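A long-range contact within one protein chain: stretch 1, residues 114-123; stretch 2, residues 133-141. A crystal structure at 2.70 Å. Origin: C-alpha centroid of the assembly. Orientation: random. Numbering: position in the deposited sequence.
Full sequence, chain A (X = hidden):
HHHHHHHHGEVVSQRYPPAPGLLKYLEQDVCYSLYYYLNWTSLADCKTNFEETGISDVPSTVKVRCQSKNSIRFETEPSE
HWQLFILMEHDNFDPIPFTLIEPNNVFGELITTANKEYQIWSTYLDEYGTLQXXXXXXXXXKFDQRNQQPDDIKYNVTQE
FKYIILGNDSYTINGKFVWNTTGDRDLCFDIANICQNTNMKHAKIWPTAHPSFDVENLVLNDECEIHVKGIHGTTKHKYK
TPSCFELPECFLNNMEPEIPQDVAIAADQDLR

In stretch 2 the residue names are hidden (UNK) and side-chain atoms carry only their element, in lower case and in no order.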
# COMPACT_ATOMS: atom_id res chain seq x y z
N ALA A 114 16.04 12.47 -5.98
CA ALA A 114 16.68 13.28 -7.03
C ALA A 114 18.21 13.32 -6.90
O ALA A 114 18.78 12.87 -5.90
CB ALA A 114 16.11 14.69 -7.02
N ASN A 115 18.85 13.86 -7.92
CA ASN A 115 20.30 13.99 -7.95
C ASN A 115 20.80 15.17 -7.12
O ASN A 115 20.94 16.28 -7.62
CB ASN A 115 20.79 14.14 -9.40
CG ASN A 115 22.29 14.33 -9.49
OD1 ASN A 115 23.05 13.75 -8.71
ND2 ASN A 115 22.73 15.14 -10.45
N LYS A 116 21.07 14.91 -5.84
CA LYS A 116 21.54 15.95 -4.92
C LYS A 116 22.69 15.44 -4.08
O LYS A 116 22.76 14.25 -3.75
CB LYS A 116 20.40 16.41 -4.01
CG LYS A 116 19.30 17.19 -4.70
CD LYS A 116 18.30 17.71 -3.68
CE LYS A 116 17.34 18.72 -4.28
NZ LYS A 116 16.45 19.32 -3.25
N GLU A 117 23.60 16.34 -3.73
CA GLU A 117 24.65 16.02 -2.77
C GLU A 117 24.07 16.01 -1.37
O GLU A 117 23.31 16.91 -1.00
CB GLU A 117 25.80 17.03 -2.85
CG GLU A 117 26.86 16.70 -3.89
CD GLU A 117 28.17 17.44 -3.64
OE1 GLU A 117 28.16 18.45 -2.91
OE2 GLU A 117 29.21 16.99 -4.17
N TYR A 118 24.43 15.00 -0.59
CA TYR A 118 24.02 14.91 0.80
C TYR A 118 25.23 14.67 1.68
O TYR A 118 26.29 14.27 1.20
CB TYR A 118 23.00 13.80 1.01
CG TYR A 118 21.67 14.03 0.32
CD1 TYR A 118 20.66 14.73 0.95
CD2 TYR A 118 21.44 13.54 -0.96
CE1 TYR A 118 19.44 14.94 0.32
CE2 TYR A 118 20.23 13.74 -1.59
CZ TYR A 118 19.24 14.45 -0.95
OH TYR A 118 18.03 14.65 -1.58
N GLN A 119 25.07 14.92 2.98
CA GLN A 119 26.08 14.53 3.96
C GLN A 119 25.45 13.67 5.04
O GLN A 119 24.41 14.01 5.59
CB GLN A 119 26.75 15.76 4.58
CG GLN A 119 27.94 15.41 5.46
CD GLN A 119 28.62 16.62 6.04
OE1 GLN A 119 28.02 17.69 6.17
NE2 GLN A 119 29.89 16.47 6.39
N ILE A 120 26.10 12.55 5.33
CA ILE A 120 25.60 11.62 6.34
C ILE A 120 25.95 12.13 7.73
O ILE A 120 27.07 12.59 7.97
CB ILE A 120 26.19 10.21 6.16
CG1 ILE A 120 26.02 9.73 4.71
CG2 ILE A 120 25.54 9.23 7.13
CD1 ILE A 120 26.75 8.45 4.39
N TRP A 121 24.98 12.06 8.64
CA TRP A 121 25.22 12.38 10.04
C TRP A 121 24.64 11.29 10.93
O TRP A 121 23.49 10.87 10.74
CB TRP A 121 24.63 13.74 10.40
CG TRP A 121 25.36 14.90 9.78
CD1 TRP A 121 25.18 15.40 8.53
CD2 TRP A 121 26.38 15.69 10.39
NE1 TRP A 121 26.03 16.46 8.32
CE2 TRP A 121 26.78 16.66 9.45
CE3 TRP A 121 27.00 15.68 11.65
CZ2 TRP A 121 27.77 17.60 9.72
CZ3 TRP A 121 27.98 16.61 11.91
CH2 TRP A 121 28.36 17.56 10.95
N SER A 122 25.44 10.84 11.90
CA SER A 122 25.08 9.71 12.75
C SER A 122 24.92 10.10 14.22
O SER A 122 25.50 11.08 14.68
CB SER A 122 26.14 8.61 12.63
OG SER A 122 27.40 9.03 13.14
N THR A 123 24.12 9.32 14.94
CA THR A 123 23.90 9.53 16.38
C THR A 123 23.62 8.22 17.10
O THR A 123 23.08 7.28 16.52
CB THR A 123 22.73 10.50 16.63
OG1 THR A 123 23.04 11.78 16.08
CG2 THR A 123 22.44 10.65 18.12
N UNK A 133 25.27 14.35 20.67
CA UNK A 133 25.67 15.27 19.61
C UNK A 133 26.02 14.57 18.29
O UNK A 133 26.62 13.50 18.28
c UNK A 133 26.52 16.95 21.30
o UNK A 133 25.54 16.62 22.00
o UNK A 133 27.24 17.94 21.56
c UNK A 133 26.86 16.11 20.08
N UNK A 134 25.63 15.20 17.18
CA UNK A 134 25.84 14.64 15.85
C UNK A 134 27.31 14.49 15.51
O UNK A 134 28.14 15.29 15.93
c UNK A 134 22.79 14.53 14.32
c UNK A 134 20.36 14.15 14.25
c UNK A 134 22.86 16.42 15.51
c UNK A 134 21.47 14.90 14.64
c UNK A 134 21.90 12.62 13.18
c UNK A 134 20.60 13.02 13.52
c UNK A 134 23.66 15.51 14.88
c UNK A 134 25.16 15.53 14.80
c UNK A 134 22.99 13.37 13.57
n UNK A 134 21.54 16.06 15.37
N UNK A 135 27.63 13.44 14.75
CA UNK A 135 28.99 13.19 14.29
C UNK A 135 29.06 13.31 12.77
O UNK A 135 28.27 12.71 12.05
c UNK A 135 29.46 11.63 16.25
s UNK A 135 30.25 10.10 16.78
c UNK A 135 29.47 11.81 14.74
c UNK A 135 30.00 10.21 18.55
N UNK A 136 30.03 14.09 12.30
CA UNK A 136 30.16 14.39 10.88
C UNK A 136 30.60 13.16 10.10
O UNK A 136 31.60 12.52 10.43
o UNK A 136 31.82 18.20 8.26
c UNK A 136 31.15 15.54 10.69
c UNK A 136 31.95 17.45 9.25
c UNK A 136 31.13 16.18 9.31
o UNK A 136 32.72 17.71 10.20
N UNK A 137 29.85 12.85 9.04
CA UNK A 137 30.13 11.69 8.21
C UNK A 137 30.69 12.10 6.86
O UNK A 137 31.15 13.23 6.69
N UNK A 138 30.66 11.18 5.88
CA UNK A 138 31.18 11.47 4.54
C UNK A 138 30.14 12.12 3.64
O UNK A 138 28.98 12.27 4.04
c UNK A 138 31.58 10.09 4.02
c UNK A 138 30.12 9.81 5.97
c UNK A 138 30.80 9.09 4.84
N UNK A 139 30.56 12.50 2.44
CA UNK A 139 29.69 13.19 1.49
C UNK A 139 29.20 12.22 0.42
O UNK A 139 29.91 11.29 0.02
c UNK A 139 30.42 14.37 0.82
c UNK A 139 29.46 15.18 -0.04
c UNK A 139 32.49 14.92 2.24
c UNK A 139 31.05 15.28 1.88
N UNK A 140 27.97 12.44 -0.04
CA UNK A 140 27.36 11.64 -1.10
C UNK A 140 27.22 12.47 -2.37
O UNK A 140 27.10 13.70 -2.30
c UNK A 140 25.29 10.33 -1.76
c UNK A 140 26.11 10.25 0.60
c UNK A 140 25.97 11.11 -0.65
N UNK A 141 27.24 11.81 -3.52
CA UNK A 141 27.14 12.49 -4.81
C UNK A 141 26.13 11.79 -5.72
O UNK A 141 25.85 12.26 -6.82
c UNK A 141 30.67 13.81 -5.49
c UNK A 141 28.51 12.55 -5.49
c UNK A 141 29.66 13.08 -4.63
c UNK A 141 30.33 11.95 -3.84

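Position 133 carries two side-chain carbons, the second bearing two oxygens. Its CA-to-CB bond points away from stretch 1; CB of 133 comes no nearer than 7.0 Å to Thr123 OG1, and the short carboxylate lies farther off. This is Asp133.

At position 134 one carbon leads to fused five- and six-membered rings holding eight carbons and one nitrogen, an indole. A six-membered-ring carbon lies 3.0 Å from Thr123 OG1, which sits over one face of the ring, so this is Trp134. Trp121 O approaches the edge, 3.4 Å from CZ3 of Trp134, and the CB of Trp121 packs 3.6 Å from Trp134 CE3.

Position 135 has an unbranched chain of two carbons, a sulfur and a terminal carbon. Its CB lies 3.8 Å from Ser122 OG, but the thioether end leads away; the residue is Met135. The backbone makes the firmer link: Met135 N donates to Ser122 O at 3.2 Å, and a weak bond returns from Ser122 N to Met135 O at 3.4 Å.

Position 136 has three carbons, the last with two oxygens, one of which accepts from Gln119 NE2 at 3.2 Å: Glu136. The CA of Glu136 sits 3.6 Å from the centroid of the six-membered ring of Trp121, over its face, in a CH-pi contact.

Position 137 has no side-chain atoms, and an ideal CB here would fall 2.5 Å from Ile120 O, a clash; it is Gly137. The bare backbone instead lets Gly137 N reach Ile120 O at 3.0 Å in a weak, bent hydrogen bond.

At 138 three carbons close a ring onto the backbone nitrogen, and the one bonded to that nitrogen lies 4.0 Å from Ile120 CB, giving Pro138. Without an amide hydrogen it can only accept, and Ile120 N donates to Pro138 O at 3.2 Å.

Position 139 has four carbons forked at the first, one arm two carbons long; the one-carbon arm lies 3.5 Å from Tyr118 O. This is Ile139.

Position 140 has one carbon carrying two more, one of them 4.1 Å from Ile120 CG1, hence Val140. Val140 N donates to Tyr118 O at 2.8 Å.

Position 141 has four carbons forked at the second, one terminal carbon lying 3.7 Å from Glu117 OE2: Leu141.

The contact is an antiparallel strand pairing, burying 901 Å² in all, whose register slips by one residue between Gln119 and Trp121. At this bulge Ile120 bonds to both Gly137 and Pro138. Gln119, Trp121, Glu136 and Ile139 share one face of the sheet, where amide, carboxylate and indole reinforce the backbone ladder.

Stretch 2 (133-141) DWMEGPIVL
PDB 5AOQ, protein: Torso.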